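Local coordinates for protein type III effector XopAI (Xanthomonas citri, PDB 6K93) that acts as a bacterial type III effector with a mono-ADP-ribosyltransferase fold and probably binds arginine-containing peptides through that domain, at residues S85-L90 against Q122-L127; V169-W174 against K272-F277; E180-V185 against A198-I203. One frame throughout, in Å; residues are numbered along the deposited sequence.

Overall arrangement
Along the chain contact 1 closes first, and contact 3 then falls within the long excursion that contact 2 brings together. The centres of contacts 1 and 2 lie about 21 Å apart, those of 1 and 3 about 15 Å and those of 2 and 3 about 13 Å. Helices 117-128, 165-174 and 194-209 join them: Phe123 of contact 1 packs on Ala170 of contact 2 and on Cys202 of contact 3, while Trp174 of contact 2 rests against Val182 of contact 3. The series starts at the loop 85-90 ahead of helix 95-109 and passes through the helical core of the ADP-ribosyltransferase fold; contact 2 alone brings that core to the three-stranded sheet, through the turn after strand 272-273.

Contact 1 of 3, residues S85-L90 against Q122-L127; sequences SPLVEL and QFKTAL
The hydroxyl of Thr125 fastens the loop 85-90 to helix 117-128, its OG1 donating a hydrogen bond to Val88 O at 2.7 Å. The bond lies in the carbonyl plane and meets a lone pair of the oxygen, with a C=O...OG1 angle of 136°. A water donates to the same OG1, also at 2.7 Å, and through a weak bond accepts from Val88 N, the amide of the residue whose carbonyl takes the hydroxyl's proton; the hydroxyl thus acts as donor and acceptor. Placing OG1 anti to the carbonyl carbon (chi1 -65°) directs it at the loop, while the methyl CG2 swings toward Leu90.

Apolar groups flank this polar link. Leu87 and Thr125 pass in opposite directions, with Leu87 CB 3.5 Å from Thr125 OG1. Leu87 CD2 meets Lys124 CE at 4.0 Å, the two side chains crossing at about a right angle. At the other end of the loop, Leu90 CD2 reaches the backbone of the helix, 3.3 Å from Gln122 O, and Leu90 CG faces Thr125 CG2 at 4.0 Å.

An irregular loop is thus laid along a helix of the ADP-ribosyltransferase domain, pinned by one threonine-to-backbone bond. Leu90 also touches Ala194 and His195 of helix 194-209, so the loop leading into helix 95-109 spans two helices, while Phe123 turns away toward helices 136-156, 165-174 and 194-209.

Contact 2 of 3, residues V169-W174 against K272-F277; sequences VALQAW and KRISMF
Leu171 and Phe277 lie side by side and point the same way, their CB atoms 4.1 Å apart, so that the leucine runs along the phenylalanine from its base to the ring. There Leu171 CD1 approaches Phe277 CD2 at 3.7 Å, obliquely to the ring. One face of that ring is occupied from within its own segment by Met276 CB, 4.0 Å above the plane and over its centre.

Trp174 and Ile274 instead cross at about a right angle, with Ile274 CD1 coming obliquely to the indole and lying 3.7 Å from Trp174 CD1. Ile274 holds CG1 between its backbone N and carbonyl carbon (chi1 64°), which carries CD1 to the indole and leaves CG2 to Leu171 CD1 at 4.3 Å.

The third meeting is of side chain with backbone: Gln172 CB is 3.3 Å from Phe277 O, and a CA-H...O contact joins Gln172 CA to the same oxygen. This buried carbonyl also accepts a hydrogen bond from Arg149 NH1. That guanidinium nitrogen binds Gln172 OE1 as well, while Glu279 takes Gln172 NE2, so the amide is held at both ends; Trp174 NE1 is bonded to Glu285.

Helix 165-174 is thereby set against the turn that follows edge strand 272-273, joining the helical part of the mono-ADP-ribosyltransferase fold to the small antiparallel sheet, with Phe277 touching Met153 of helix 136-156 and Leu171 touching Ala206 of helix 194-209.

Contact 3 of 3, residues E180-V185 against A198-I203; sequences EVVQDV and AFAKCI
A type I beta turn from Val182 to Val185, closed by Val185 N to Val182 O at 3.2 Å, brings the loop nearest helix 194-209 where Val182 and Ala200 have their CA atoms 6.0 Å apart. From this turn and the residue before it, three valines direct their CB atoms toward the helix. Val181 lays CG1 over one face of the Phe199 ring as a CH-pi contact, 4.1 Å from the centroid and 10° off the ring normal; the two side chains cross at about a right angle.

Val182 divides its branches. Its CG2, anti to the backbone N, settles against the helix backbone 3.5 Å from Ala200 N and also touches the CB atoms of Phe199 and Ala200. The other methyl, CG1 (chi1 64°), reaches tip to tip toward Ile203, meeting Ile203 CD1 at 3.9 Å.

The contact is an apolar joint in the mono-ADP-ribosyltransferase fold, where the connection between helices 165-174 and 194-209 packs on the second of them. The short side chain of Ala200 is consistent with the close approach of the loop: its CB takes Val185 CG1 at 3.9 Å beside Val182 CG2. Farther round, Phe199 meets Phe123 of helix 117-128 edge to face. Phe246 touches both Val182 and Ile203, and its backbone is hydrogen-bonded to Gln183.

Contact 1 of 3, residues S85-L90 against Q122-L127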
loop_
_atom_site.group_PDB
_atom_site.type_symbol
_atom_site.label_atom_id
_atom_site.label_comp_id
_atom_site.label_asym_id
_atom_site.label_seq_id
_atom_site.Cartn_x
_atom_site.Cartn_y
_atom_site.Cartn_z
ATOM N N SER A 85 -1.942 -24.405 -17.144
ATOM C CA SER A 85 -1.627 -23.017 -16.825
ATOM C C SER A 85 -2.521 -22.604 -15.664
ATOM O O SER A 85 -3.614 -22.074 -15.889
ATOM C CB SER A 85 -1.841 -22.159 -18.076
ATOM O OG SER A 85 -1.734 -20.786 -17.763
ATOM N N PRO A 86 -2.100 -22.867 -14.416
ATOM C CA PRO A 86 -3.011 -22.685 -13.276
ATOM C C PRO A 86 -3.176 -21.244 -12.844
ATOM O O PRO A 86 -4.148 -20.947 -12.135
ATOM C CB PRO A 86 -2.366 -23.529 -12.173
ATOM C CG PRO A 86 -0.893 -23.574 -12.527
ATOM C CD PRO A 86 -0.852 -23.565 -14.043
ATOM N N LEU A 87 -2.293 -20.334 -13.249
ATOM C CA LEU A 87 -2.464 -18.926 -12.913
ATOM C C LEU A 87 -3.184 -18.170 -14.018
ATOM O O LEU A 87 -2.880 -18.335 -15.202
ATOM C CB LEU A 87 -1.106 -18.279 -12.640
ATOM C CG LEU A 87 -0.311 -18.839 -11.489
ATOM C CD1 LEU A 87 1.079 -18.213 -11.506
ATOM C CD2 LEU A 87 -1.031 -18.597 -10.158
ATOM N N VAL A 88 -4.134 -17.332 -13.621
ATOM C CA VAL A 88 -4.823 -16.497 -14.590
ATOM C C VAL A 88 -3.852 -15.441 -15.103
ATOM O O VAL A 88 -3.087 -14.855 -14.331
ATOM C CB VAL A 88 -6.069 -15.869 -13.942
ATOM C CG1 VAL A 88 -5.676 -14.891 -12.843
ATOM C CG2 VAL A 88 -6.931 -15.190 -15.000
ATOM N N GLU A 89 -3.843 -15.217 -16.418
ATOM C CA GLU A 89 -2.962 -14.210 -17.004
ATOM C C GLU A 89 -3.432 -12.827 -16.565
ATOM O O GLU A 89 -4.628 -12.579 -16.415
ATOM C CB GLU A 89 -2.932 -14.300 -18.551
ATOM C CG GLU A 89 -1.721 -13.527 -19.138
ATOM C CD GLU A 89 -1.605 -13.600 -20.660
ATOM O OE1 GLU A 89 -2.504 -14.177 -21.289
ATOM O OE2 GLU A 89 -0.614 -13.072 -21.215
ATOM N N LEU A 90 -2.489 -11.934 -16.298
ATOM C CA LEU A 90 -2.869 -10.565 -15.985
ATOM C C LEU A 90 -3.324 -9.823 -17.226
ATOM O O LEU A 90 -2.840 -10.057 -18.330
ATOM C CB LEU A 90 -1.719 -9.775 -15.353
ATOM C CG LEU A 90 -1.154 -10.308 -14.071
ATOM C CD1 LEU A 90 0.066 -9.461 -13.711
ATOM C CD2 LEU A 90 -2.194 -10.278 -12.954
ATOM N N GLN A 122 -6.050 -12.293 -9.646
ATOM C CA GLN A 122 -5.055 -11.514 -10.373
ATOM C C GLN A 122 -3.897 -11.142 -9.472
ATOM O O GLN A 122 -2.738 -11.208 -9.884
ATOM C CB GLN A 122 -5.696 -10.266 -10.969
ATOM C CG GLN A 122 -6.558 -10.572 -12.185
ATOM C CD GLN A 122 -7.598 -9.514 -12.487
ATOM O OE1 GLN A 122 -7.722 -8.504 -11.804
ATOM N NE2 GLN A 122 -8.362 -9.753 -13.552
ATOM N N PHE A 123 -4.189 -10.759 -8.228
ATOM C CA PHE A 123 -3.109 -10.437 -7.303
ATOM C C PHE A 123 -2.249 -11.678 -7.019
ATOM O O PHE A 123 -1.013 -11.605 -6.976
ATOM C CB PHE A 123 -3.695 -9.843 -6.011
ATOM C CG PHE A 123 -2.721 -9.787 -4.876
ATOM C CD1 PHE A 123 -1.507 -9.143 -5.029
ATOM C CD2 PHE A 123 -3.010 -10.381 -3.658
ATOM C CE1 PHE A 123 -0.587 -9.112 -4.010
ATOM C CE2 PHE A 123 -2.093 -10.346 -2.628
ATOM C CZ PHE A 123 -0.881 -9.717 -2.793
ATOM N N LYS A 124 -2.872 -12.842 -6.885
ATOM C CA LYS A 124 -2.108 -14.083 -6.741
ATOM C C LYS A 124 -1.130 -14.253 -7.902
ATOM O O LYS A 124 0.055 -14.539 -7.692
ATOM C CB LYS A 124 -3.054 -15.291 -6.648
ATOM C CG LYS A 124 -2.331 -16.625 -6.621
ATOM C CD LYS A 124 -3.268 -17.791 -6.514
ATOM C CE LYS A 124 -2.466 -19.068 -6.405
ATOM N NZ LYS A 124 -3.334 -20.258 -6.243
ATOM N N THR A 125 -1.609 -14.077 -9.141
ATOM C CA THR A 125 -0.698 -14.177 -10.274
ATOM C C THR A 125 0.401 -13.132 -10.192
ATOM O O THR A 125 1.577 -13.438 -10.415
ATOM C CB THR A 125 -1.449 -14.023 -11.581
ATOM O OG1 THR A 125 -2.329 -15.122 -11.713
ATOM C CG2 THR A 125 -0.478 -13.996 -12.772
ATOM N N ALA A 126 0.046 -11.891 -9.861
ATOM C CA ALA A 126 1.047 -10.833 -9.801
ATOM C C ALA A 126 2.143 -11.166 -8.809
ATOM O O ALA A 126 3.329 -10.965 -9.092
ATOM C CB ALA A 126 0.389 -9.500 -9.440
ATOM N N LEU A 127 1.767 -11.638 -7.623
ATOM C CA LEU A 127 2.775 -11.934 -6.619
ATOM C C LEU A 127 3.647 -13.107 -7.049
ATOM O O LEU A 127 4.876 -13.032 -6.972
ATOM C CB LEU A 127 2.118 -12.208 -5.270
ATOM C CG LEU A 127 3.112 -12.250 -4.102
ATOM C CD1 LEU A 127 2.489 -11.708 -2.820
ATOM C CD2 LEU A 127 3.611 -13.686 -3.883
HETATM O O HOH W 1 -4.018 -16.711 -10.311
#

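Contact 2 of 3, residues V169-W174 against K272-F277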
loop_
_atom_site.group_PDB
_atom_site.type_symbol
_atom_site.label_atom_id
_atom_site.label_comp_id
_atom_site.label_asym_id
_atom_site.label_seq_id
_atom_site.Cartn_x
_atom_site.Cartn_y
_atom_site.Cartn_z
ATOM N N VAL A 169 -3.086 -11.005 2.811
ATOM C CA VAL A 169 -1.804 -11.365 2.206
ATOM C C VAL A 169 -1.165 -10.151 1.535
ATOM O O VAL A 169 0.049 -9.952 1.604
ATOM C CB VAL A 169 -1.982 -12.535 1.217
ATOM C CG1 VAL A 169 -0.716 -12.752 0.396
ATOM C CG2 VAL A 169 -2.355 -13.807 1.948
ATOM N N ALA A 170 -1.975 -9.302 0.910
ATOM C CA ALA A 170 -1.451 -8.090 0.294
ATOM C C ALA A 170 -0.771 -7.186 1.314
ATOM O O ALA A 170 0.242 -6.550 0.998
ATOM C CB ALA A 170 -2.581 -7.337 -0.441
ATOM N N LEU A 171 -1.325 -7.084 2.527
ATOM C CA LEU A 171 -0.682 -6.283 3.564
ATOM C C LEU A 171 0.649 -6.889 3.964
ATOM O O LEU A 171 1.636 -6.172 4.106
ATOM C CB LEU A 171 -1.600 -6.119 4.778
ATOM C CG LEU A 171 -2.910 -5.360 4.576
ATOM C CD1 LEU A 171 -3.674 -5.310 5.913
ATOM C CD2 LEU A 171 -2.653 -3.974 4.033
ATOM N N GLN A 172 0.711 -8.209 4.108
ATOM C CA GLN A 172 2.001 -8.825 4.380
ATOM C C GLN A 172 2.971 -8.582 3.229
ATOM O O GLN A 172 4.136 -8.234 3.451
ATOM C CB GLN A 172 1.848 -10.323 4.661
ATOM C CG GLN A 172 3.187 -10.968 5.032
ATOM C CD GLN A 172 3.067 -12.436 5.381
ATOM O OE1 GLN A 172 2.002 -12.919 5.722
ATOM N NE2 GLN A 172 4.189 -13.145 5.311
ATOM N N ALA A 173 2.499 -8.727 1.986
ATOM C CA ALA A 173 3.369 -8.523 0.829
ATOM C C ALA A 173 3.878 -7.091 0.773
ATOM O O ALA A 173 5.018 -6.846 0.358
ATOM C CB ALA A 173 2.615 -8.869 -0.465
ATOM N N TRP A 174 3.039 -6.131 1.176
ATOM C CA TRP A 174 3.468 -4.745 1.219
ATOM C C TRP A 174 4.712 -4.582 2.088
ATOM O O TRP A 174 5.579 -3.760 1.790
ATOM C CB TRP A 174 2.338 -3.856 1.726
ATOM C CG TRP A 174 2.846 -2.517 2.122
ATOM C CD1 TRP A 174 3.192 -2.120 3.404
ATOM C CD2 TRP A 174 3.198 -1.432 1.273
ATOM N NE1 TRP A 174 3.689 -0.847 3.386
ATOM C CE2 TRP A 174 3.708 -0.407 2.087
ATOM C CE3 TRP A 174 3.112 -1.222 -0.097
ATOM C CZ2 TRP A 174 4.119 0.796 1.575
ATOM C CZ3 TRP A 174 3.518 -0.018 -0.607
ATOM C CH2 TRP A 174 4.008 0.987 0.212
ATOM N N LYS A 272 -4.113 2.830 9.085
ATOM C CA LYS A 272 -4.312 1.512 9.664
ATOM C C LYS A 272 -2.997 0.923 10.141
ATOM O O LYS A 272 -1.974 0.973 9.441
ATOM C CB LYS A 272 -4.957 0.564 8.643
ATOM C CG LYS A 272 -6.412 0.897 8.343
ATOM C CD LYS A 272 -7.274 0.627 9.529
ATOM C CE LYS A 272 -8.750 0.776 9.230
ATOM N NZ LYS A 272 -9.138 2.200 9.056
ATOM N N ARG A 273 -3.043 0.343 11.335
ATOM C CA ARG A 273 -1.912 -0.349 11.934
ATOM C C ARG A 273 -1.772 -1.715 11.303
ATOM O O ARG A 273 -2.709 -2.519 11.366
ATOM C CB ARG A 273 -2.138 -0.493 13.433
ATOM C CG ARG A 273 -2.501 0.812 14.103
ATOM C CD ARG A 273 -2.928 0.576 15.542
ATOM N NE ARG A 273 -1.745 0.492 16.368
ATOM C CZ ARG A 273 -1.786 0.387 17.697
ATOM N NH1 ARG A 273 -2.956 0.357 18.332
ATOM N NH2 ARG A 273 -0.666 0.331 18.405
ATOM N N ILE A 274 -0.636 -1.978 10.658
ATOM C CA ILE A 274 -0.455 -3.251 9.968
ATOM C C ILE A 274 0.640 -4.110 10.586
ATOM O O ILE A 274 1.032 -5.128 9.989
ATOM C CB ILE A 274 -0.219 -3.034 8.466
ATOM C CG1 ILE A 274 1.092 -2.274 8.178
ATOM C CG2 ILE A 274 -1.393 -2.259 7.859
ATOM C CD1 ILE A 274 1.499 -2.365 6.678
ATOM N N SER A 275 1.092 -3.766 11.791
ATOM C CA SER A 275 2.107 -4.575 12.473
ATOM C C SER A 275 1.672 -6.029 12.650
ATOM O O SER A 275 2.510 -6.938 12.576
ATOM C CB SER A 275 2.461 -3.943 13.826
ATOM O OG SER A 275 1.312 -3.799 14.664
ATOM N N MET A 276 0.382 -6.275 12.854
ATOM C CA MET A 276 -0.112 -7.646 12.985
ATOM C C MET A 276 0.170 -8.496 11.743
ATOM O O MET A 276 0.256 -9.736 11.847
ATOM C CB MET A 276 -1.626 -7.611 13.245
ATOM C CG MET A 276 -2.047 -7.049 14.574
ATOM S SD MET A 276 -2.736 -8.383 15.570
ATOM C CE MET A 276 -4.123 -8.897 14.557
ATOM N N PHE A 277 0.281 -7.862 10.560
ATOM C CA PHE A 277 0.396 -8.572 9.293
ATOM C C PHE A 277 1.797 -8.529 8.732
ATOM O O PHE A 277 2.103 -9.280 7.814
ATOM C CB PHE A 277 -0.605 -7.981 8.298
ATOM C CG PHE A 277 -1.931 -7.757 8.915
ATOM C CD1 PHE A 277 -2.686 -8.851 9.304
ATOM C CD2 PHE A 277 -2.396 -6.491 9.175
ATOM C CE1 PHE A 277 -3.908 -8.676 9.929
ATOM C CE2 PHE A 277 -3.617 -6.299 9.779
ATOM C CZ PHE A 277 -4.367 -7.384 10.174
#

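Contact 3 of 3, residues E180-V185 against A198-I203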
loop_
_atom_site.group_PDB
_atom_site.type_symbol
_atom_site.label_atom_id
_atom_site.label_comp_id
_atom_site.label_asym_id
_atom_site.label_seq_id
_atom_site.Cartn_x
_atom_site.Cartn_y
_atom_site.Cartn_z
ATOM N N GLU A 180 7.926 -2.042 -3.863
ATOM C CA GLU A 180 8.378 -1.126 -4.908
ATOM C C GLU A 180 7.518 -1.203 -6.158
ATOM O O GLU A 180 7.460 -0.214 -6.903
ATOM C CB GLU A 180 9.846 -1.411 -5.239
ATOM C CG GLU A 180 10.751 -0.985 -4.089
ATOM C CD GLU A 180 12.126 -0.560 -4.544
ATOM O OE1 GLU A 180 12.925 -1.448 -4.892
ATOM O OE2 GLU A 180 12.399 0.659 -4.534
ATOM N N VAL A 181 6.843 -2.335 -6.395
ATOM C CA VAL A 181 6.018 -2.441 -7.588
ATOM C C VAL A 181 4.731 -1.653 -7.451
ATOM O O VAL A 181 4.088 -1.338 -8.458
ATOM C CB VAL A 181 5.706 -3.915 -7.928
ATOM C CG1 VAL A 181 4.606 -4.497 -7.090
ATOM C CG2 VAL A 181 5.376 -4.057 -9.446
ATOM N N VAL A 182 4.324 -1.315 -6.232
ATOM C CA VAL A 182 2.982 -0.787 -6.022
ATOM C C VAL A 182 2.939 0.583 -5.362
ATOM O O VAL A 182 1.946 1.300 -5.515
ATOM C CB VAL A 182 2.145 -1.806 -5.207
ATOM C CG1 VAL A 182 2.730 -2.012 -3.797
ATOM C CG2 VAL A 182 0.687 -1.416 -5.132
ATOM N N GLN A 183 3.982 0.956 -4.599
ATOM C CA GLN A 183 3.877 2.170 -3.797
ATOM C C GLN A 183 3.412 3.356 -4.635
ATOM O O GLN A 183 2.564 4.144 -4.192
ATOM C CB GLN A 183 5.194 2.512 -3.120
ATOM C CG GLN A 183 5.156 3.843 -2.344
ATOM C CD GLN A 183 6.191 3.936 -1.239
ATOM O OE1 GLN A 183 7.361 3.618 -1.417
ATOM N NE2 GLN A 183 5.747 4.402 -0.072
ATOM N N ASP A 184 3.963 3.512 -5.837
ATOM C CA ASP A 184 3.735 4.698 -6.656
ATOM C C ASP A 184 2.871 4.431 -7.886
ATOM O O ASP A 184 2.775 5.314 -8.751
ATOM C CB ASP A 184 5.058 5.293 -7.155
ATOM C CG ASP A 184 5.847 6.047 -6.084
ATOM O OD1 ASP A 184 5.374 6.144 -4.967
ATOM O OD2 ASP A 184 6.944 6.545 -6.397
ATOM N N VAL A 185 2.224 3.265 -7.973
ATOM C CA VAL A 185 1.615 2.870 -9.242
ATOM C C VAL A 185 0.449 3.768 -9.639
ATOM O O VAL A 185 0.139 3.857 -10.835
ATOM C CB VAL A 185 1.184 1.391 -9.188
ATOM C CG1 VAL A 185 -0.041 1.181 -8.296
ATOM C CG2 VAL A 185 0.938 0.837 -10.629
ATOM N N ALA A 198 -2.593 -4.790 -9.859
ATOM C CA ALA A 198 -3.215 -5.914 -9.175
ATOM C C ALA A 198 -2.899 -5.888 -7.682
ATOM O O ALA A 198 -3.783 -6.095 -6.854
ATOM C CB ALA A 198 -2.739 -7.228 -9.810
ATOM N N PHE A 199 -1.640 -5.635 -7.320
ATOM C CA PHE A 199 -1.273 -5.458 -5.921
ATOM C C PHE A 199 -2.109 -4.342 -5.287
ATOM O O PHE A 199 -2.625 -4.471 -4.168
ATOM C CB PHE A 199 0.217 -5.064 -5.816
ATOM C CG PHE A 199 1.177 -6.197 -5.563
ATOM C CD1 PHE A 199 1.447 -7.146 -6.551
ATOM C CD2 PHE A 199 1.857 -6.286 -4.375
ATOM C CE1 PHE A 199 2.360 -8.184 -6.326
ATOM C CE2 PHE A 199 2.764 -7.316 -4.135
ATOM C CZ PHE A 199 3.021 -8.255 -5.105
ATOM N N ALA A 200 -2.213 -3.204 -5.983
ATOM C CA ALA A 200 -2.861 -2.027 -5.409
ATOM C C ALA A 200 -4.295 -2.323 -5.004
ATOM O O ALA A 200 -4.747 -1.889 -3.935
ATOM C CB ALA A 200 -2.797 -0.870 -6.409
ATOM N N LYS A 201 -5.041 -3.049 -5.844
ATOM C CA LYS A 201 -6.448 -3.285 -5.539
ATOM C C LYS A 201 -6.607 -4.037 -4.231
ATOM O O LYS A 201 -7.504 -3.742 -3.443
ATOM C CB LYS A 201 -7.107 -4.051 -6.689
ATOM C CG LYS A 201 -7.107 -3.264 -7.976
ATOM C CD LYS A 201 -7.626 -4.073 -9.139
ATOM C CE LYS A 201 -7.459 -3.288 -10.417
ATOM N NZ LYS A 201 -7.646 -4.154 -11.629
ATOM N N CYS A 202 -5.766 -5.022 -3.988
ATOM C CA CYS A 202 -5.901 -5.815 -2.774
ATOM C C CYS A 202 -5.378 -5.086 -1.541
ATOM O O CYS A 202 -5.961 -5.228 -0.461
ATOM C CB CYS A 202 -5.220 -7.162 -2.965
ATOM S SG CYS A 202 -6.204 -8.233 -4.052
ATOM N N ILE A 203 -4.336 -4.270 -1.668
ATOM C CA ILE A 203 -3.901 -3.487 -0.514
ATOM C C ILE A 203 -4.958 -2.459 -0.143
ATOM O O ILE A 203 -5.298 -2.291 1.026
ATOM C CB ILE A 203 -2.548 -2.807 -0.783
ATOM C CG1 ILE A 203 -1.437 -3.825 -1.020
ATOM C CG2 ILE A 203 -2.191 -1.887 0.387
ATOM C CD1 ILE A 203 -0.126 -3.195 -1.499
#